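Local structure of unsaturated glucuronyl hydrolase (Streptococcus agalactiae, 2ZZR) at residues I173-L176 against L177-L181; H113-G116 against F117-P121; G251-G254 against I255-Y259. The protein hydrolyses unsaturated disaccharides of chondroitin, hyaluronan and heparin, releasing the 4,5-unsaturated uronic acid. All coordinates share one frame; numbering follows the deposited sequence.

How the interactions relate
Interaction 1 lies between the other two: its centre is 8 Å from that of interaction 2 and 9 Å from that of interaction 3. Interactions 2 and 3 do not touch, their nearest atoms being about 7 Å apart. Toward interaction 2 the links are polar, with H113 NE2 bonded to D174 OD2 at 2.7 Å and F117 N to N178 OD1 at 2.8 Å. Toward interaction 3 the contact includes apolar packing, L177 CD1 meeting L257 CD1 at 3.6 Å. D114 in 113-121, the probable nucleophile, and D174 in 173-181, the probable proton donor, bring their side chains to about 4 Å of each other; 251-259 follows the probable substrate-binding W250.

Interaction 1. Residues I173-L176 against L177-L181; sequences IDCL and LNIQL
N178 sets its CG beside its own backbone N and anti to its carbonyl carbon (chi1 -71°), then turns the amide crosswise (chi2 -85°), which swings ND2 back over the preceding turn to D174 O at 3.1 Å. That oxygen also accepts the backbone N-H of L177, with N to O at 3.0 Å. The two donors arrive one from each face of the D174 carbonyl plane, each well out of it, and between them they clamp the peptide that follows the probable proton donor. An asparagine suits the place because its amide can give and accept at once: while ND2 holds D174 O, OD1 takes the backbone N-H of F117.

The next carbonyl is shared too. C175 O receives N178 N at 2.9 Å and, more weakly, I179 N at 3.1 Å, as in a short, weakly bonded helix whose bonds mix i+3 and i+4 spans. I179 carries its CG1 between backbone N and carbonyl carbon (chi1 65°), and this branch rests on L176 O at 3.4 Å; its CG2 lies 3.5 Å from C175 O. The short side chain of C175 brings SG no closer than 4.4 Å to I179 CG2, a light contact.

D174 OD2 is hydrogen-bonded to H113 NE2, while OD1 lies near D114 OD1. C175, L176 and I179 pack on helix 192-209, L177 lies between F117 of helix 115-130 and L257 of helix 245-262, and the short helix 175-178, soon after strand 170-172, is held among these three long helices.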
ATOM      1  N   ILE A 173      -4.342   8.499  -6.083  1.00 15.34           N
ATOM      2  CA  ILE A 173      -5.075   7.393  -5.454  1.00 15.50           C
ATOM      3  C   ILE A 173      -4.342   6.775  -4.257  1.00 15.58           C
ATOM      4  O   ILE A 173      -4.983   6.270  -3.321  1.00 15.33           O
ATOM      5  CB  ILE A 173      -5.471   6.293  -6.480  1.00 15.54           C
ATOM      6  CG1 ILE A 173      -6.489   5.325  -5.849  1.00 15.59           C
ATOM      7  CG2 ILE A 173      -4.230   5.597  -7.057  1.00 16.02           C
ATOM      8  CD1 ILE A 173      -7.185   4.410  -6.831  1.00 15.68           C
ATOM      9  N   ASP A 174      -3.010   6.830  -4.270  1.00 15.64           N
ATOM     10  CA  ASP A 174      -2.250   6.252  -3.153  1.00 15.78           C
ATOM     11  C   ASP A 174      -2.462   7.005  -1.835  1.00 15.10           C
ATOM     12  O   ASP A 174      -2.122   6.502  -0.761  1.00 15.05           O
ATOM     13  CB  ASP A 174      -0.761   6.076  -3.498  1.00 16.31           C
ATOM     14  CG  ASP A 174      -0.003   7.390  -3.607  1.00 18.37           C
ATOM     15  OD1 ASP A 174       1.234   7.318  -3.738  1.00 22.93           O
ATOM     16  OD2 ASP A 174      -0.602   8.487  -3.562  1.00 20.65           O
ATOM     17  N   CYS A 175      -3.056   8.196  -1.908  1.00 14.52           N
ATOM     18  CA  CYS A 175      -3.355   8.955  -0.697  1.00 14.15           C
ATOM     19  C   CYS A 175      -4.378   8.229   0.189  1.00 13.87           C
ATOM     20  O   CYS A 175      -4.483   8.511   1.384  1.00 13.96           O
ATOM     21  CB  CYS A 175      -3.811  10.384  -1.015  1.00 14.30           C
ATOM     22  SG  CYS A 175      -3.651  11.508   0.396  1.00 15.32           S
ATOM     23  N   LEU A 176      -5.123   7.291  -0.399  1.00 13.49           N
ATOM     24  CA  LEU A 176      -6.023   6.421   0.372  1.00 13.67           C
ATOM     25  C   LEU A 176      -5.292   5.683   1.498  1.00 13.49           C
ATOM     26  O   LEU A 176      -5.869   5.445   2.560  1.00 13.70           O
ATOM     27  CB  LEU A 176      -6.730   5.415  -0.539  1.00 13.56           C
ATOM     28  CG  LEU A 176      -7.814   5.975  -1.476  1.00 13.84           C
ATOM     29  CD1 LEU A 176      -8.415   4.846  -2.281  1.00 14.47           C
ATOM     30  CD2 LEU A 176      -8.900   6.709  -0.698  1.00 14.50           C
ATOM     31  N   LEU A 177      -4.032   5.323   1.260  1.00 13.72           N
ATOM     32  CA  LEU A 177      -3.218   4.657   2.294  1.00 13.62           C
ATOM     33  C   LEU A 177      -2.686   5.641   3.329  1.00 13.79           C
ATOM     34  O   LEU A 177      -2.351   5.252   4.457  1.00 14.44           O
ATOM     35  CB  LEU A 177      -2.041   3.904   1.666  1.00 13.73           C
ATOM     36  CG  LEU A 177      -2.201   2.458   1.185  1.00 15.73           C
ATOM     37  CD1 LEU A 177      -2.204   1.486   2.356  1.00 16.28           C
ATOM     38  CD2 LEU A 177      -3.429   2.272   0.280  1.00 15.56           C
ATOM     39  N   ASN A 178      -2.597   6.912   2.937  1.00 13.13           N
ATOM     40  CA  ASN A 178      -2.002   7.942   3.785  1.00 13.01           C
ATOM     41  C   ASN A 178      -2.977   8.613   4.754  1.00 12.70           C
ATOM     42  O   ASN A 178      -2.562   9.205   5.750  1.00 12.98           O
ATOM     43  CB  ASN A 178      -1.265   8.960   2.913  1.00 12.89           C
ATOM     44  CG  ASN A 178       0.001   8.378   2.315  1.00 13.13           C
ATOM     45  OD1 ASN A 178       1.053   8.389   2.946  1.00 12.86           O
ATOM     46  ND2 ASN A 178      -0.100   7.841   1.103  1.00 13.89           N
ATOM     47  N   ILE A 179      -4.275   8.488   4.489  1.00 12.42           N
ATOM     48  CA  ILE A 179      -5.280   9.039   5.408  1.00 12.43           C
ATOM     49  C   ILE A 179      -5.461   8.162   6.661  1.00 12.12           C
ATOM     50  O   ILE A 179      -6.100   8.571   7.626  1.00 12.69           O
ATOM     51  CB  ILE A 179      -6.654   9.312   4.723  1.00 12.62           C
ATOM     52  CG1 ILE A 179      -7.321   8.015   4.247  1.00 12.38           C
ATOM     53  CG2 ILE A 179      -6.487  10.315   3.572  1.00 12.92           C
ATOM     54  CD1 ILE A 179      -8.769   8.188   3.729  1.00 12.64           C
ATOM     55  N   GLN A 180      -4.891   6.963   6.650  1.00 12.45           N
ATOM     56  CA  GLN A 180      -4.974   6.095   7.830  1.00 12.33           C
ATOM     57  C   GLN A 180      -4.277   6.771   9.011  1.00 12.87           C
ATOM     58  O   GLN A 180      -4.740   6.690  10.158  1.00 13.02           O
ATOM     59  CB  GLN A 180      -4.401   4.702   7.540  1.00 12.44           C
ATOM     60  CG  GLN A 180      -5.019   4.007   6.302  1.00 13.19           C
ATOM     61  CD  GLN A 180      -6.544   4.128   6.206  1.00 14.04           C
ATOM     62  OE1 GLN A 180      -7.085   4.496   5.159  1.00 16.39           O
ATOM     63  NE2 GLN A 180      -7.235   3.805   7.285  1.00 10.85           N
ATOM     64  N   LEU A 181      -3.191   7.476   8.700  1.00 12.52           N
ATOM     65  CA  LEU A 181      -2.467   8.306   9.664  1.00 13.13           C
ATOM     66  C   LEU A 181      -3.400   9.302  10.345  1.00 13.24           C
ATOM     67  O   LEU A 181      -3.298   9.540  11.553  1.00 13.48           O
ATOM     68  CB  LEU A 181      -1.324   9.044   8.943  1.00 12.68           C
ATOM     69  CG  LEU A 181      -0.534  10.134   9.674  1.00 12.59           C
ATOM     70  CD1 LEU A 181       0.157   9.552  10.906  1.00 13.40           C
ATOM     71  CD2 LEU A 181       0.475  10.753   8.723  1.00 13.25           C
TER

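Interaction 2. Residues H113-G116 against F117-P121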
ATOM      1  N   HIS A 113       2.105  14.208   0.153  1.00 17.05           N
ATOM      2  CA  HIS A 113       1.015  13.562   0.877  1.00 17.22           C
ATOM      3  C   HIS A 113       1.394  12.170   1.392  1.00 16.86           C
ATOM      4  O   HIS A 113       0.538  11.448   1.913  1.00 16.25           O
ATOM      5  CB  HIS A 113      -0.201  13.442  -0.044  1.00 18.06           C
ATOM      6  CG  HIS A 113       0.033  12.546  -1.218  1.00 19.50           C
ATOM      7  ND1 HIS A 113       0.764  12.939  -2.320  1.00 23.26           N
ATOM      8  CD2 HIS A 113      -0.325  11.260  -1.442  1.00 21.23           C
ATOM      9  CE1 HIS A 113       0.818  11.942  -3.186  1.00 23.62           C
ATOM     10  NE2 HIS A 113       0.162  10.913  -2.679  1.00 21.93           N
ATOM     11  N   ASP A 114       2.664  11.790   1.237  1.00 16.39           N
ATOM     12  CA  ASP A 114       3.111  10.437   1.599  1.00 16.41           C
ATOM     13  C   ASP A 114       3.582  10.291   3.052  1.00 15.86           C
ATOM     14  O   ASP A 114       4.390   9.408   3.369  1.00 15.78           O
ATOM     15  CB  ASP A 114       4.170   9.933   0.606  1.00 16.69           C
ATOM     16  CG  ASP A 114       3.597   9.676  -0.775  1.00 17.87           C
ATOM     17  OD1 ASP A 114       2.495   9.098  -0.878  1.00 19.29           O
ATOM     18  OD2 ASP A 114       4.258  10.049  -1.767  1.00 21.60           O
ATOM     19  N   LEU A 115       3.045  11.140   3.928  1.00 15.30           N
ATOM     20  CA  LEU A 115       3.364  11.108   5.364  1.00 15.09           C
ATOM     21  C   LEU A 115       2.972   9.778   6.016  1.00 14.70           C
ATOM     22  O   LEU A 115       3.659   9.295   6.922  1.00 14.44           O
ATOM     23  CB  LEU A 115       2.695  12.281   6.098  1.00 15.51           C
ATOM     24  CG  LEU A 115       3.404  13.647   6.144  1.00 16.07           C
ATOM     25  CD1 LEU A 115       4.710  13.570   6.927  1.00 16.71           C
ATOM     26  CD2 LEU A 115       3.653  14.208   4.754  1.00 18.07           C
ATOM     27  N   GLY A 116       1.877   9.191   5.540  1.00 14.05           N
ATOM     28  CA  GLY A 116       1.402   7.903   6.040  1.00 13.50           C
ATOM     29  C   GLY A 116       2.317   6.755   5.661  1.00 13.05           C
ATOM     30  O   GLY A 116       2.698   5.956   6.515  1.00 12.83           O
ATOM     31  N   PHE A 117       2.688   6.664   4.385  1.00 12.46           N
ATOM     32  CA  PHE A 117       3.663   5.658   3.952  1.00 12.88           C
ATOM     33  C   PHE A 117       4.947   5.741   4.778  1.00 12.81           C
ATOM     34  O   PHE A 117       5.549   4.717   5.110  1.00 13.37           O
ATOM     35  CB  PHE A 117       4.033   5.830   2.476  1.00 12.86           C
ATOM     36  CG  PHE A 117       2.994   5.321   1.503  1.00 13.46           C
ATOM     37  CD1 PHE A 117       2.757   6.007   0.316  1.00 13.78           C
ATOM     38  CD2 PHE A 117       2.284   4.149   1.748  1.00 13.19           C
ATOM     39  CE1 PHE A 117       1.813   5.543  -0.603  1.00 12.64           C
ATOM     40  CE2 PHE A 117       1.340   3.675   0.831  1.00 14.12           C
ATOM     41  CZ  PHE A 117       1.110   4.372  -0.345  1.00 13.27           C
ATOM     42  N   LEU A 118       5.365   6.965   5.091  1.00 12.93           N
ATOM     43  CA  LEU A 118       6.604   7.187   5.824  1.00 13.42           C
ATOM     44  C   LEU A 118       6.485   6.865   7.308  1.00 13.95           C
ATOM     45  O   LEU A 118       7.338   6.164   7.861  1.00 14.42           O
ATOM     46  CB  LEU A 118       7.088   8.629   5.632  1.00 13.59           C
ATOM     47  CG  LEU A 118       7.766   8.906   4.286  1.00 13.62           C
ATOM     48  CD1 LEU A 118       7.963  10.394   4.081  1.00 13.91           C
ATOM     49  CD2 LEU A 118       9.098   8.156   4.153  1.00 14.63           C
ATOM     50  N   TYR A 119       5.427   7.367   7.940  1.00 14.13           N
ATOM     51  CA  TYR A 119       5.322   7.343   9.402  1.00 14.26           C
ATOM     52  C   TYR A 119       4.513   6.194   9.982  1.00 14.13           C
ATOM     53  O   TYR A 119       4.738   5.798  11.122  1.00 13.93           O
ATOM     54  CB  TYR A 119       4.857   8.701   9.936  1.00 14.73           C
ATOM     55  CG  TYR A 119       5.991   9.702   9.865  1.00 15.06           C
ATOM     56  CD1 TYR A 119       6.796   9.952  10.977  1.00 16.27           C
ATOM     57  CD2 TYR A 119       6.304  10.348   8.665  1.00 14.95           C
ATOM     58  CE1 TYR A 119       7.861  10.840  10.904  1.00 16.98           C
ATOM     59  CE2 TYR A 119       7.373  11.235   8.582  1.00 15.66           C
ATOM     60  CZ  TYR A 119       8.146  11.477   9.702  1.00 16.37           C
ATOM     61  OH  TYR A 119       9.214  12.345   9.628  1.00 16.18           O
ATOM     62  N   THR A 120       3.577   5.657   9.203  1.00 13.91           N
ATOM     63  CA  THR A 120       2.736   4.556   9.701  1.00 13.50           C
ATOM     64  C   THR A 120       3.500   3.235   9.960  1.00 13.80           C
ATOM     65  O   THR A 120       3.403   2.689  11.069  1.00 13.96           O
ATOM     66  CB  THR A 120       1.493   4.327   8.808  1.00 13.49           C
ATOM     67  OG1 THR A 120       0.708   5.530   8.779  1.00 13.26           O
ATOM     68  CG2 THR A 120       0.650   3.164   9.358  1.00 13.05           C
ATOM     69  N   PRO A 121       4.248   2.716   8.960  1.00 14.28           N
ATOM     70  CA  PRO A 121       4.967   1.452   9.160  1.00 14.18           C
ATOM     71  C   PRO A 121       6.230   1.587  10.013  1.00 14.63           C
ATOM     72  O   PRO A 121       6.837   0.578  10.359  1.00 14.36           O
ATOM     73  CB  PRO A 121       5.344   1.021   7.736  1.00 14.33           C
ATOM     74  CG  PRO A 121       4.594   1.953   6.813  1.00 14.83           C
ATOM     75  CD  PRO A 121       4.432   3.211   7.583  1.00 13.98           C
TER
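F117, the first residue of the second half, brings its ring up to D114, the probable nucleophile, one turn earlier. D114 OD1 lies 3.3 Å from F117 CD1, at the ring edge and near its plane, with carboxylate and ring planes 35° apart. An aromatic edge carries partial positive charge, so a phenylalanine probably gives the carboxylate a mildly favourable edge to lie against, without a competing hydrogen bond. With CG set beside the backbone N (chi1 -77°), the ring turns back toward the start of the helix, where D114 sits at the N-cap position but makes no capping bond with its side chain.

L118 gives its N-H to D114 O at 3.1 Å, the first regular turn, and lays CB and CG against the same oxygen. Y119 repeats the bond with L115 O at 2.8 Å. That oxygen also sits in the plane of the tyrosine ring, at its edge, 3.3 Å from CD2. The side chains of L115 and Y119 run side by side in the same direction, L115 CD1 meeting Y119 CE2 at 3.9 Å, and the phenol OH ends on F100 O.

T120 N bonds to G116 O at 2.8 Å; its hydroxyl lies near the same oxygen in a weak bond that is not settled. P121 has no N-H to continue the series, and the helix kinks there, with P121 CD 3.4 Å from G116 O.

L115 and Y119 face helix 133-147; Y119 also meets helix 87-105, as does L118. On the side nearer the catalytic residues, F117 adjoins W250, F72 and W68 and touches L177 of helix 175-178.

Interaction 3. Residues G251-G254 against I255-Y259; sequences GIYG and IPLSY
Y253 and L257, one helical turn apart, make the main apolar contact. L257 sets CD1 over the middle of one face of the tyrosine ring, 3.7 Å from its centroid and 14° off the normal, a CH-pi contact. L257 CG lies just beyond the rim, 3.5 Å from Y253 CE2, and CD2 farther out past that edge. The tyrosine CG stands opposite its backbone N across the first bond (chi1 -164°), which carries the ring to the side of L257, and chi2 turns its face to it; a branched leucine suits this, since one methyl can cap the ring while the other reaches past its rim. I255 CG1 rests against the oxygen of G251, 3.1 Å from G251 O.

The backbone hydrogen bonds are those of an alpha-helix: I255 N to G251 O at 3.0 Å, L257 N to Y253 O at 3.2 Å and S258 N to G254 O at 3.1 Å. Between the first two the sequence is broken, because P256 has no N-H, and the helix kinks.

The hydroxyl of S258 also lies at 3.1 Å from G254 O, though its proton's acceptor is not settled. The phenol of Y253 bonds to R388.

This part of helix 245-262 packs on helices 265-280 and 304-318 of the alpha barrel. Chemically the turn is uneven: I252 O is buried without a polar partner, probably the cost of the proline, which lacks the N-H that would have met it, whereas the tyrosine has an apolar cap on its face and a polar anchor at its OH.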
ATOM      1  N   GLY A 251      -6.461   1.079  -4.379  1.00 12.48           N
ATOM      2  CA  GLY A 251      -7.896   1.086  -4.111  1.00 12.23           C
ATOM      3  C   GLY A 251      -8.320  -0.141  -3.316  1.00 11.98           C
ATOM      4  O   GLY A 251      -9.026  -0.023  -2.307  1.00 12.25           O
ATOM      5  N   ILE A 252      -7.860  -1.311  -3.756  1.00 11.65           N
ATOM      6  CA  ILE A 252      -8.207  -2.589  -3.118  1.00 11.56           C
ATOM      7  C   ILE A 252      -7.830  -2.626  -1.640  1.00 11.63           C
ATOM      8  O   ILE A 252      -8.571  -3.189  -0.836  1.00 11.29           O
ATOM      9  CB  ILE A 252      -7.611  -3.800  -3.884  1.00 11.74           C
ATOM     10  CG1 ILE A 252      -8.273  -3.907  -5.262  1.00 12.13           C
ATOM     11  CG2 ILE A 252      -7.813  -5.115  -3.113  1.00 12.01           C
ATOM     12  CD1 ILE A 252      -7.494  -4.763  -6.250  1.00 13.41           C
ATOM     13  N   TYR A 253      -6.705  -2.007  -1.282  1.00 11.33           N
ATOM     14  CA  TYR A 253      -6.296  -1.969   0.127  1.00 10.99           C
ATOM     15  C   TYR A 253      -6.793  -0.708   0.831  1.00 10.52           C
ATOM     16  O   TYR A 253      -7.259  -0.768   1.965  1.00 10.19           O
ATOM     17  CB  TYR A 253      -4.777  -2.130   0.243  1.00 10.81           C
ATOM     18  CG  TYR A 253      -4.246  -2.490   1.630  1.00 11.50           C
ATOM     19  CD1 TYR A 253      -2.880  -2.405   1.903  1.00 11.68           C
ATOM     20  CD2 TYR A 253      -5.098  -2.910   2.660  1.00 11.62           C
ATOM     21  CE1 TYR A 253      -2.365  -2.739   3.164  1.00 11.62           C
ATOM     22  CE2 TYR A 253      -4.595  -3.238   3.938  1.00 10.96           C
ATOM     23  CZ  TYR A 253      -3.228  -3.149   4.174  1.00 10.82           C
ATOM     24  OH  TYR A 253      -2.714  -3.468   5.415  1.00 11.50           O
ATOM     25  N   GLY A 254      -6.721   0.438   0.158  1.00 10.00           N
ATOM     26  CA  GLY A 254      -7.153   1.693   0.773  1.00 10.11           C
ATOM     27  C   GLY A 254      -8.617   1.706   1.191  1.00 10.43           C
ATOM     28  O   GLY A 254      -8.971   2.311   2.206  1.00 10.15           O
ATOM     29  N   ILE A 255      -9.470   1.044   0.409  1.00 10.27           N
ATOM     30  CA  ILE A 255     -10.903   1.019   0.713  1.00 10.71           C
ATOM     31  C   ILE A 255     -11.209   0.282   2.037  1.00 10.26           C
ATOM     32  O   ILE A 255     -11.800   0.882   2.931  1.00 10.94           O
ATOM     33  CB  ILE A 255     -11.767   0.478  -0.466  1.00 10.62           C
ATOM     34  CG1 ILE A 255     -11.725   1.453  -1.650  1.00 10.96           C
ATOM     35  CG2 ILE A 255     -13.215   0.253   0.002  1.00 11.44           C
ATOM     36  CD1 ILE A 255     -12.284   0.875  -2.956  1.00 11.23           C
ATOM     37  N   PRO A 256     -10.814  -1.007   2.167  1.00 10.66           N
ATOM     38  CA  PRO A 256     -11.090  -1.677   3.456  1.00 10.54           C
ATOM     39  C   PRO A 256     -10.420  -1.010   4.664  1.00 10.62           C
ATOM     40  O   PRO A 256     -11.008  -0.992   5.754  1.00 10.53           O
ATOM     41  CB  PRO A 256     -10.584  -3.113   3.241  1.00 10.55           C
ATOM     42  CG  PRO A 256      -9.657  -3.034   2.068  1.00 10.79           C
ATOM     43  CD  PRO A 256     -10.198  -1.930   1.198  1.00 10.33           C
ATOM     44  N   LEU A 257      -9.226  -0.447   4.476  1.00 10.37           N
ATOM     45  CA  LEU A 257      -8.568   0.266   5.575  1.00 10.84           C
ATOM     46  C   LEU A 257      -9.442   1.420   6.075  1.00 11.20           C
ATOM     47  O   LEU A 257      -9.655   1.574   7.279  1.00 11.70           O
ATOM     48  CB  LEU A 257      -7.185   0.776   5.154  1.00 10.53           C
ATOM     49  CG  LEU A 257      -6.078  -0.271   5.045  1.00 10.96           C
ATOM     50  CD1 LEU A 257      -4.824   0.369   4.477  1.00 11.12           C
ATOM     51  CD2 LEU A 257      -5.775  -0.901   6.407  1.00 10.85           C
ATOM     52  N   SER A 258      -9.981   2.205   5.145  1.00 11.46           N
ATOM     53  CA  SER A 258     -10.882   3.303   5.502  1.00 11.99           C
ATOM     54  C   SER A 258     -12.217   2.807   6.045  1.00 11.77           C
ATOM     55  O   SER A 258     -12.802   3.432   6.942  1.00 12.07           O
ATOM     56  CB  SER A 258     -11.114   4.209   4.298  1.00 12.40           C
ATOM     57  OG  SER A 258      -9.883   4.741   3.858  1.00 14.05           O
ATOM     58  N   TYR A 259     -12.691   1.689   5.505  1.00 11.84           N
ATOM     59  CA  TYR A 259     -13.943   1.083   5.972  1.00 12.31           C
ATOM     60  C   TYR A 259     -13.901   0.783   7.477  1.00 12.64           C
ATOM     61  O   TYR A 259     -14.904   0.965   8.177  1.00 12.45           O
ATOM     62  CB  TYR A 259     -14.276  -0.185   5.182  1.00 12.13           C
ATOM     63  CG  TYR A 259     -15.490  -0.907   5.728  1.00 12.56           C
ATOM     64  CD1 TYR A 259     -16.780  -0.518   5.371  1.00 12.20           C
ATOM     65  CD2 TYR A 259     -15.345  -1.967   6.628  1.00 12.47           C
ATOM     66  CE1 TYR A 259     -17.897  -1.181   5.885  1.00 12.55           C
ATOM     67  CE2 TYR A 259     -16.451  -2.626   7.150  1.00 12.08           C
ATOM     68  CZ  TYR A 259     -17.723  -2.227   6.779  1.00 12.63           C
ATOM     69  OH  TYR A 259     -18.818  -2.881   7.304  1.00 12.93           O
TER